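Long-range contacts in alpha-1,3-glucanase (Paenibacillus glycanilyticus, PDB 6K0P), which hydrolyses the alpha-1,3-glucosidic linkages of alpha-1,3-glucan as a member of glycoside hydrolase family 87: residues F75-A80 against I165-L170; G211-A216 against V235-W240; Y317-N322 against Y341-N346. The protein carries 1 engineered substitution. All blocks are in the same frame, centred on the assembly; numbering follows the deposited sequence.

Contact 1: residues F75-A80 against I165-L170; sequences FVLRNA and IYVDLL. With CA (calcium ion), chain J.
Arg78 faces both Asp168 and Leu169 across two antiparallel strands, which makes a classic beta bulge. The strands belong to the N-terminal beta-sandwich domain. Backbone bonds hold the bulge. Arg78 N donates a hydrogen bond to Leu169 O, and Arg78 O accepts one from Asp168 N at 2.9 Å. Beyond it, Ala80 and Tyr166 form a hydrogen-bonded pair, with Tyr166 N 2.9 Å from Ala80 O. Asn79 turns its amide back along its own strand, and ND2 donates to Leu77 O.

The charged contact is a salt bridge between Arg78 NH1 and Asp168 OD2, 2.8 Å apart. The two side chains run side by side. OD2 lies at the edge of the guanidinium, in its plane, and is met nearly along its own C-O bond. Asp168 CG is anti to the backbone N (chi1 -179°), and this turns the carboxylate to the side of Arg78. Glu48 O is a second partner of NH1.

On the face carrying Leu77, Val167 and Leu170 the contacts are apolar. Leu77 CD1 reaches Val167 CG1 at 3.7 Å and Leu170 CD1 at 3.9 Å. Ile155 and Phe101 of the opposing sheet pack against this group.

The calcium ion is bound by Glu23, Glu25, Ser50 and Ser53. Asp168 binds it twice, through OD1 at 2.3 Å and through its backbone O at 2.6 Å.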
loop_
_atom_site.group_PDB
_atom_site.type_symbol
_atom_site.label_atom_id
_atom_site.label_comp_id
_atom_site.label_asym_id
_atom_site.label_seq_id
_atom_site.Cartn_x
_atom_site.Cartn_y
_atom_site.Cartn_z
ATOM N N PHE A 75 11.290 -10.838 -12.972
ATOM C CA PHE A 75 11.090 -11.348 -11.620
ATOM C C PHE A 75 11.361 -10.258 -10.601
ATOM O O PHE A 75 12.291 -9.459 -10.767
ATOM C CB PHE A 75 12.024 -12.538 -11.350
ATOM C CG PHE A 75 11.836 -13.661 -12.325
ATOM C CD1 PHE A 75 10.857 -14.619 -12.109
ATOM C CD2 PHE A 75 12.581 -13.716 -13.492
ATOM C CE1 PHE A 75 10.647 -15.628 -13.023
ATOM C CE2 PHE A 75 12.361 -14.718 -14.416
ATOM C CZ PHE A 75 11.404 -15.681 -14.175
ATOM N N VAL A 76 10.577 -10.253 -9.525
ATOM C CA VAL A 76 10.862 -9.422 -8.359
ATOM C C VAL A 76 10.906 -10.328 -7.134
ATOM O O VAL A 76 9.937 -11.046 -6.849
ATOM C CB VAL A 76 9.854 -8.277 -8.175
ATOM C CG1 VAL A 76 10.233 -7.446 -6.943
ATOM C CG2 VAL A 76 9.815 -7.383 -9.426
ATOM N N LEU A 77 12.029 -10.307 -6.423
ATOM C CA LEU A 77 12.221 -11.119 -5.227
ATOM C C LEU A 77 12.117 -10.222 -3.996
ATOM O O LEU A 77 12.985 -9.373 -3.768
ATOM C CB LEU A 77 13.597 -11.783 -5.271
ATOM C CG LEU A 77 13.840 -12.824 -4.185
ATOM C CD1 LEU A 77 13.086 -14.117 -4.528
ATOM C CD2 LEU A 77 15.336 -13.064 -4.063
ATOM N N ARG A 78 11.064 -10.408 -3.197
ATOM C CA ARG A 78 10.980 -9.734 -1.906
ATOM C C ARG A 78 11.732 -10.580 -0.893
ATOM O O ARG A 78 11.468 -11.783 -0.760
ATOM C CB ARG A 78 9.535 -9.531 -1.447
ATOM C CG ARG A 78 9.411 -8.629 -0.205
ATOM C CD ARG A 78 7.959 -8.321 0.130
ATOM N NE ARG A 78 7.808 -7.117 0.951
ATOM C CZ ARG A 78 7.511 -7.114 2.253
ATOM N NH1 ARG A 78 7.364 -8.257 2.926
ATOM N NH2 ARG A 78 7.368 -5.960 2.890
ATOM N N ASN A 79 12.672 -9.947 -0.197
ATOM C CA ASN A 79 13.655 -10.666 0.591
ATOM C C ASN A 79 14.130 -9.788 1.736
ATOM O O ASN A 79 13.925 -8.572 1.744
ATOM C CB ASN A 79 14.852 -11.066 -0.286
ATOM C CG ASN A 79 15.691 -9.869 -0.696
ATOM O OD1 ASN A 79 16.616 -9.476 0.024
ATOM N ND2 ASN A 79 15.355 -9.266 -1.844
ATOM N N ALA A 80 14.776 -10.421 2.711
ATOM C CA ALA A 80 15.463 -9.687 3.767
ATOM C C ALA A 80 16.890 -10.197 3.864
ATOM O O ALA A 80 17.120 -11.413 3.894
ATOM C CB ALA A 80 14.753 -9.833 5.123
ATOM N N ILE A 165 19.614 -15.138 3.613
ATOM C CA ILE A 165 18.547 -14.366 2.988
ATOM C C ILE A 165 17.206 -14.999 3.332
ATOM O O ILE A 165 17.043 -16.221 3.261
ATOM C CB ILE A 165 18.769 -14.251 1.464
ATOM C CG1 ILE A 165 17.662 -13.411 0.813
ATOM C CG2 ILE A 165 18.862 -15.635 0.795
ATOM C CD1 ILE A 165 18.008 -12.960 -0.603
ATOM N N TYR A 166 16.240 -14.178 3.716
ATOM C CA TYR A 166 14.863 -14.636 3.857
ATOM C C TYR A 166 14.154 -14.364 2.543
ATOM O O TYR A 166 14.122 -13.222 2.082
ATOM C CB TYR A 166 14.145 -13.873 4.970
ATOM C CG TYR A 166 14.690 -14.131 6.357
ATOM C CD1 TYR A 166 15.789 -13.415 6.838
ATOM C CD2 TYR A 166 14.110 -15.085 7.185
ATOM C CE1 TYR A 166 16.288 -13.643 8.095
ATOM C CE2 TYR A 166 14.608 -15.312 8.460
ATOM C CZ TYR A 166 15.686 -14.579 8.901
ATOM O OH TYR A 166 16.215 -14.793 10.157
ATOM N N VAL A 167 13.595 -15.403 1.937
ATOM C CA VAL A 167 12.885 -15.277 0.667
ATOM C C VAL A 167 11.395 -15.273 0.974
ATOM O O VAL A 167 10.849 -16.271 1.455
ATOM C CB VAL A 167 13.252 -16.406 -0.298
ATOM C CG1 VAL A 167 12.461 -16.269 -1.592
ATOM C CG2 VAL A 167 14.744 -16.425 -0.572
ATOM N N ASP A 168 10.735 -14.145 0.704
ATOM C CA ASP A 168 9.345 -13.945 1.105
ATOM C C ASP A 168 8.374 -14.329 -0.009
ATOM O O ASP A 168 7.464 -15.143 0.198
ATOM C CB ASP A 168 9.160 -12.481 1.530
ATOM C CG ASP A 168 7.756 -12.170 1.984
ATOM O OD1 ASP A 168 6.957 -13.111 2.142
ATOM O OD2 ASP A 168 7.444 -10.980 2.203
ATOM N N LEU A 169 8.536 -13.726 -1.182
ATOM C CA LEU A 169 7.669 -13.982 -2.320
ATOM C C LEU A 169 8.450 -13.677 -3.586
ATOM O O LEU A 169 9.500 -13.028 -3.556
ATOM C CB LEU A 169 6.373 -13.145 -2.266
ATOM C CG LEU A 169 6.476 -11.605 -2.316
ATOM C CD1 LEU A 169 6.744 -11.059 -3.728
ATOM C CD2 LEU A 169 5.210 -10.957 -1.778
ATOM N N LEU A 170 7.897 -14.125 -4.706
ATOM C CA LEU A 170 8.429 -13.855 -6.033
ATOM C C LEU A 170 7.301 -13.319 -6.900
ATOM O O LEU A 170 6.238 -13.943 -6.985
ATOM C CB LEU A 170 8.968 -15.158 -6.634
ATOM C CG LEU A 170 9.660 -15.101 -7.997
ATOM C CD1 LEU A 170 10.999 -14.394 -7.852
ATOM C CD2 LEU A 170 9.829 -16.515 -8.556
HETATM CA CA CA J . 5.799 -15.069 2.170
#

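Contact 2: residues G211-A216 against V235-W240; sequences GIYIPA and VGAGPW
Tyr213 lies next to Val235 where two short parallel strands meet in neighbouring coils of the parallel beta-helix, the fold of the pectate lyase-like clan. Two backbone bonds join them. Val235 N donates to Ile212 O at 3.1 Å. Val235 O accepts from Ile214 N at 2.8 Å, with an angle of 164° at the hydrogen. The same oxygen also takes a CA-H...O contact from Tyr213 CA.

The Tyr213 side chain reaches along the partner segment. Its CG is anti to the backbone N (chi1 172°), which carries the ring past the carbonyls of Val235 and Gly236. CD1 is 3.3 Å from Val235 O, and CE1 is 3.8 Å from Gly236 O. The hydroxyl ends beside Ala237 CB, with OH 3.7 Å from it. Ala237 CB also approaches Ala216 N, where the first segment has left the strand.

A second layer fixes these groups. Gln179 serves both segments: its O pairs with Tyr213 OH and its NE2 with Gly236 O. Thr242 OG1 does likewise, bonding to Ile214 O and to Ala237 N. Ile212 packs on helix 196-204.

Pro215 N, of the same segment, lies over one face of the Tyr213 ring, 3.8 Å above the plane and offset toward the rim.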
loop_
_atom_site.group_PDB
_atom_site.type_symbol
_atom_site.label_atom_id
_atom_site.label_comp_id
_atom_site.label_asym_id
_atom_site.label_seq_id
_atom_site.Cartn_x
_atom_site.Cartn_y
_atom_site.Cartn_z
ATOM N N GLY A 211 4.307 16.203 -26.509
ATOM C CA GLY A 211 4.976 15.926 -25.249
ATOM C C GLY A 211 6.387 15.446 -25.483
ATOM O O GLY A 211 7.044 15.842 -26.459
ATOM N N ILE A 212 6.851 14.594 -24.570
ATOM C CA ILE A 212 8.189 14.028 -24.644
ATOM C C ILE A 212 8.111 12.516 -24.540
ATOM O O ILE A 212 7.160 11.955 -23.983
ATOM C CB ILE A 212 9.150 14.595 -23.575
ATOM C CG1 ILE A 212 8.747 14.142 -22.165
ATOM C CG2 ILE A 212 9.224 16.113 -23.674
ATOM C CD1 ILE A 212 9.832 14.408 -21.101
ATOM N N TYR A 213 9.120 11.861 -25.103
ATOM C CA TYR A 213 9.300 10.423 -25.002
ATOM C C TYR A 213 10.599 10.167 -24.262
ATOM O O TYR A 213 11.632 10.770 -24.581
ATOM C CB TYR A 213 9.377 9.797 -26.398
ATOM C CG TYR A 213 9.765 8.337 -26.393
ATOM C CD1 TYR A 213 8.888 7.361 -25.921
ATOM C CD2 TYR A 213 11.011 7.931 -26.868
ATOM C CE1 TYR A 213 9.249 6.017 -25.926
ATOM C CE2 TYR A 213 11.367 6.592 -26.886
ATOM C CZ TYR A 213 10.489 5.647 -26.413
ATOM O OH TYR A 213 10.869 4.322 -26.443
ATOM N N ILE A 214 10.546 9.282 -23.272
ATOM C CA ILE A 214 11.725 8.925 -22.494
ATOM C C ILE A 214 12.072 7.475 -22.818
ATOM O O ILE A 214 11.323 6.559 -22.443
ATOM C CB ILE A 214 11.516 9.136 -20.992
ATOM C CG1 ILE A 214 10.907 10.516 -20.732
ATOM C CG2 ILE A 214 12.844 8.999 -20.257
ATOM C CD1 ILE A 214 10.709 10.861 -19.240
ATOM N N PRO A 215 13.168 7.224 -23.522
ATOM C CA PRO A 215 13.462 5.871 -24.004
ATOM C C PRO A 215 13.822 4.932 -22.865
ATOM O O PRO A 215 13.981 5.322 -21.706
ATOM C CB PRO A 215 14.680 6.067 -24.915
ATOM C CG PRO A 215 14.779 7.526 -25.165
ATOM C CD PRO A 215 14.140 8.221 -23.997
ATOM N N ALA A 216 13.978 3.660 -23.227
ATOM C CA ALA A 216 14.538 2.695 -22.292
ATOM C C ALA A 216 15.878 3.202 -21.780
ATOM O O ALA A 216 16.666 3.793 -22.531
ATOM C CB ALA A 216 14.732 1.353 -23.004
ATOM N N VAL A 235 5.765 10.087 -21.969
ATOM C CA VAL A 235 5.557 8.695 -22.361
ATOM C C VAL A 235 6.898 7.977 -22.317
ATOM O O VAL A 235 7.859 8.416 -22.958
ATOM C CB VAL A 235 4.964 8.597 -23.780
ATOM C CG1 VAL A 235 4.742 7.147 -24.158
ATOM C CG2 VAL A 235 3.660 9.416 -23.892
ATOM N N GLY A 236 6.962 6.871 -21.573
ATOM C CA GLY A 236 8.130 6.019 -21.554
ATOM C C GLY A 236 7.957 4.789 -22.432
ATOM O O GLY A 236 6.987 4.643 -23.181
ATOM N N ALA A 237 8.913 3.871 -22.292
ATOM C CA ALA A 237 8.952 2.628 -23.052
ATOM C C ALA A 237 8.304 1.468 -22.315
ATOM O O ALA A 237 8.254 0.357 -22.854
ATOM C CB ALA A 237 10.410 2.268 -23.377
ATOM N N GLY A 238 7.806 1.708 -21.104
ATOM C CA GLY A 238 7.320 0.671 -20.226
ATOM C C GLY A 238 8.082 0.735 -18.916
ATOM O O GLY A 238 9.264 1.089 -18.890
ATOM N N PRO A 239 7.419 0.404 -17.801
ATOM C CA PRO A 239 8.064 0.598 -16.488
ATOM C C PRO A 239 9.286 -0.279 -16.239
ATOM O O PRO A 239 10.150 0.112 -15.443
ATOM C CB PRO A 239 6.936 0.320 -15.479
ATOM C CG PRO A 239 5.931 -0.488 -16.231
ATOM C CD PRO A 239 6.015 -0.021 -17.676
ATOM N N TRP A 240 9.389 -1.448 -16.873
ATOM C CA TRP A 240 10.608 -2.248 -16.754
ATOM C C TRP A 240 11.766 -1.669 -17.552
ATOM O O TRP A 240 12.907 -2.113 -17.370
ATOM C CB TRP A 240 10.349 -3.690 -17.212
ATOM C CG TRP A 240 9.802 -4.586 -16.132
ATOM C CD1 TRP A 240 8.483 -4.853 -15.869
ATOM C CD2 TRP A 240 10.561 -5.330 -15.167
ATOM N NE1 TRP A 240 8.378 -5.733 -14.808
ATOM C CE2 TRP A 240 9.639 -6.033 -14.357
ATOM C CE3 TRP A 240 11.933 -5.471 -14.909
ATOM C CZ2 TRP A 240 10.046 -6.864 -13.307
ATOM C CZ3 TRP A 240 12.332 -6.297 -13.862
ATOM C CH2 TRP A 240 11.392 -6.982 -13.079
#

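Contact 3: residues Y317-N322 against Y341-N346; sequences YNTFKN and YNVIDN
Tyr317 and Tyr341 lie side by side at the start of the two segments and point the same way. Their ring planes are 16° from parallel but slid apart, so the rings barely overlap. What sits over the Tyr317 face is Tyr341 CB, a CH-pi contact 4.0 Å from the ring centroid. The Tyr317 hydroxyl reaches beyond it, with OH 3.5 Å from Tyr341 CD2. Both residues have CG anti to the carbonyl carbon, and this shared torsion keeps the rings in step. A water donates to both Asn318 O and Tyr341 O.

Next come Asn318 and Asn342, also side by side, with their amide planes nearly parallel. Asn342 OD1 is gripped twice: Asn318 N donates at 2.9 Å and Asn318 ND2 at 3.1 Å. Asn318 OD1 is hydrogen-bonded to Val296 N, and ND2 also bonds Met293 O. Asn342 ND2 passes the chain on to Asn373 OD1 and also bonds Ser315 O. This is an asparagine ladder, a known feature of right-handed parallel beta-helices, running from coil to coil inside the turn. An alanine in place of Asn342 would probably leave Asn318 N without its acceptor and break the ladder at this rung.

Phe320 is the third large contributor. It lies in the buried part of the coil, where the axes of parallel strands 319-321 and 343-345 approach to 4.8 Å. Phe320 CD1 meets Ile344 CD1 at 3.7 Å. Its backbone bonds both ways, N to Val343 O and O from Asp345 N. Tyr310, Ile333 and Val298 also touch the Phe320 side chain. Past the strands, the amides of Asn322 and Asn346 stand 84° apart, and Asn346 ND2 donates to Asn322 OD1 at 2.9 Å while Asn346 OD1 is hydrogen-bonded to Asn16 N.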
loop_
_atom_site.group_PDB
_atom_site.type_symbol
_atom_site.label_atom_id
_atom_site.label_comp_id
_atom_site.label_asym_id
_atom_site.label_seq_id
_atom_site.Cartn_x
_atom_site.Cartn_y
_atom_site.Cartn_z
ATOM N N TYR A 317 -10.995 15.198 -10.803
ATOM C CA TYR A 317 -11.152 14.685 -12.166
ATOM C C TYR A 317 -9.866 14.059 -12.695
ATOM O O TYR A 317 -9.619 14.050 -13.906
ATOM C CB TYR A 317 -11.679 15.749 -13.141
ATOM C CG TYR A 317 -12.977 16.380 -12.710
ATOM C CD1 TYR A 317 -14.183 15.739 -12.943
ATOM C CD2 TYR A 317 -12.993 17.612 -12.058
ATOM C CE1 TYR A 317 -15.379 16.314 -12.553
ATOM C CE2 TYR A 317 -14.186 18.189 -11.654
ATOM C CZ TYR A 317 -15.367 17.531 -11.908
ATOM O OH TYR A 317 -16.555 18.106 -11.514
ATOM N N ASN A 318 -9.034 13.538 -11.804
ATOM C CA ASN A 318 -7.786 12.899 -12.196
ATOM C C ASN A 318 -7.958 11.390 -12.251
ATOM O O ASN A 318 -8.887 10.822 -11.671
ATOM C CB ASN A 318 -6.668 13.270 -11.220
ATOM C CG ASN A 318 -6.500 14.762 -11.101
ATOM O OD1 ASN A 318 -6.082 15.420 -12.056
ATOM N ND2 ASN A 318 -6.857 15.315 -9.948
ATOM N N THR A 319 -7.040 10.739 -12.961
ATOM C CA THR A 319 -7.080 9.294 -13.150
ATOM C C THR A 319 -5.710 8.730 -12.817
ATOM O O THR A 319 -4.712 9.124 -13.429
ATOM C CB THR A 319 -7.469 8.935 -14.587
ATOM O OG1 THR A 319 -8.795 9.415 -14.855
ATOM C CG2 THR A 319 -7.434 7.424 -14.794
ATOM N N PHE A 320 -5.662 7.841 -11.827
ATOM C CA PHE A 320 -4.475 7.049 -11.514
ATOM C C PHE A 320 -4.859 5.608 -11.808
ATOM O O PHE A 320 -5.716 5.048 -11.123
ATOM C CB PHE A 320 -4.097 7.216 -10.043
ATOM C CG PHE A 320 -3.417 8.519 -9.738
ATOM C CD1 PHE A 320 -4.158 9.690 -9.630
ATOM C CD2 PHE A 320 -2.039 8.584 -9.572
ATOM C CE1 PHE A 320 -3.535 10.902 -9.352
ATOM C CE2 PHE A 320 -1.409 9.796 -9.292
ATOM C CZ PHE A 320 -2.159 10.952 -9.184
ATOM N N LYS A 321 -4.239 5.010 -12.825
ATOM C CA LYS A 321 -4.665 3.705 -13.309
ATOM C C LYS A 321 -3.459 2.834 -13.623
ATOM O O LYS A 321 -2.471 3.314 -14.180
ATOM C CB LYS A 321 -5.539 3.870 -14.568
ATOM C CG LYS A 321 -6.059 2.603 -15.214
ATOM C CD LYS A 321 -6.796 2.979 -16.505
ATOM C CE LYS A 321 -7.447 1.771 -17.154
ATOM N NZ LYS A 321 -8.123 2.148 -18.423
ATOM N N ASN A 322 -3.543 1.554 -13.253
ATOM C CA ASN A 322 -2.558 0.529 -13.640
ATOM C C ASN A 322 -1.170 0.778 -13.053
ATOM O O ASN A 322 -0.169 0.320 -13.611
ATOM C CB ASN A 322 -2.464 0.347 -15.162
ATOM C CG ASN A 322 -3.778 -0.062 -15.784
ATOM O OD1 ASN A 322 -4.674 -0.584 -15.115
ATOM N ND2 ASN A 322 -3.897 0.169 -17.086
ATOM N N TYR A 341 -14.251 13.501 -7.608
ATOM C CA TYR A 341 -14.468 12.941 -8.942
ATOM C C TYR A 341 -13.199 12.337 -9.537
ATOM O O TYR A 341 -13.014 12.332 -10.759
ATOM C CB TYR A 341 -15.116 13.953 -9.897
ATOM C CG TYR A 341 -16.395 14.516 -9.326
ATOM C CD1 TYR A 341 -17.524 13.715 -9.209
ATOM C CD2 TYR A 341 -16.463 15.828 -8.877
ATOM C CE1 TYR A 341 -18.693 14.211 -8.669
ATOM C CE2 TYR A 341 -17.635 16.336 -8.337
ATOM C CZ TYR A 341 -18.735 15.517 -8.238
ATOM O OH TYR A 341 -19.906 16.012 -7.703
ATOM N N ASN A 342 -12.324 11.814 -8.683
ATOM C CA ASN A 342 -11.118 11.150 -9.151
ATOM C C ASN A 342 -11.377 9.670 -9.378
ATOM O O ASN A 342 -12.223 9.048 -8.721
ATOM C CB ASN A 342 -9.980 11.330 -8.151
ATOM C CG ASN A 342 -9.582 12.779 -7.995
ATOM O OD1 ASN A 342 -8.931 13.351 -8.873
ATOM N ND2 ASN A 342 -9.986 13.391 -6.892
ATOM N N VAL A 343 -10.618 9.103 -10.308
ATOM C CA VAL A 343 -10.665 7.689 -10.646
ATOM C C VAL A 343 -9.328 7.090 -10.225
ATOM O O VAL A 343 -8.298 7.341 -10.859
ATOM C CB VAL A 343 -10.924 7.499 -12.146
ATOM C CG1 VAL A 343 -10.800 6.032 -12.544
ATOM C CG2 VAL A 343 -12.316 8.036 -12.490
ATOM N N ILE A 344 -9.339 6.325 -9.136
ATOM C CA ILE A 344 -8.158 5.617 -8.649
ATOM C C ILE A 344 -8.440 4.141 -8.887
ATOM O O ILE A 344 -9.084 3.483 -8.063
ATOM C CB ILE A 344 -7.903 5.919 -7.160
ATOM C CG1 ILE A 344 -7.920 7.432 -6.906
ATOM C CG2 ILE A 344 -6.590 5.288 -6.685
ATOM C CD1 ILE A 344 -6.918 8.213 -7.703
ATOM N N ASP A 345 -7.989 3.614 -10.026
ATOM C CA ASP A 345 -8.455 2.329 -10.527
ATOM C C ASP A 345 -7.293 1.409 -10.865
ATOM O O ASP A 345 -6.360 1.806 -11.571
ATOM C CB ASP A 345 -9.291 2.534 -11.790
ATOM C CG ASP A 345 -9.795 1.236 -12.362
ATOM O OD1 ASP A 345 -10.324 0.416 -11.586
ATOM O OD2 ASP A 345 -9.678 1.039 -13.589
ATOM N N ASN A 346 -7.359 0.173 -10.382
ATOM C CA ASN A 346 -6.462 -0.880 -10.842
ATOM C C ASN A 346 -5.005 -0.567 -10.526
ATOM O O ASN A 346 -4.125 -0.679 -11.378
ATOM C CB ASN A 346 -6.659 -1.211 -12.326
ATOM C CG ASN A 346 -6.329 -2.652 -12.626
ATOM O OD1 ASN A 346 -6.957 -3.561 -12.081
ATOM N ND2 ASN A 346 -5.323 -2.878 -13.470
HETATM O O HOH W 1 -11.612 11.239 -13.282
#

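From the N terminus the three contacts follow in series; none nests in or crosses another. Contact 1 closes a loop of 84 residues and joins two strands of the N-terminal beta-sandwich domain. Contacts 2 and 3 each close a loop of 18 residues between parallel strands of the beta-helix. Their centres are about 20 Å apart, and their nearest atoms about 7 Å. Contacts 1 and 2 meet across the domain boundary: Trp240 CH2 packs 3.5 Å from Phe75 O, and Trp240 CZ2 lies 3.9 Å from Val76 CG2. Contact 3 does not touch contact 1, their nearest atoms being about 13 Å apart.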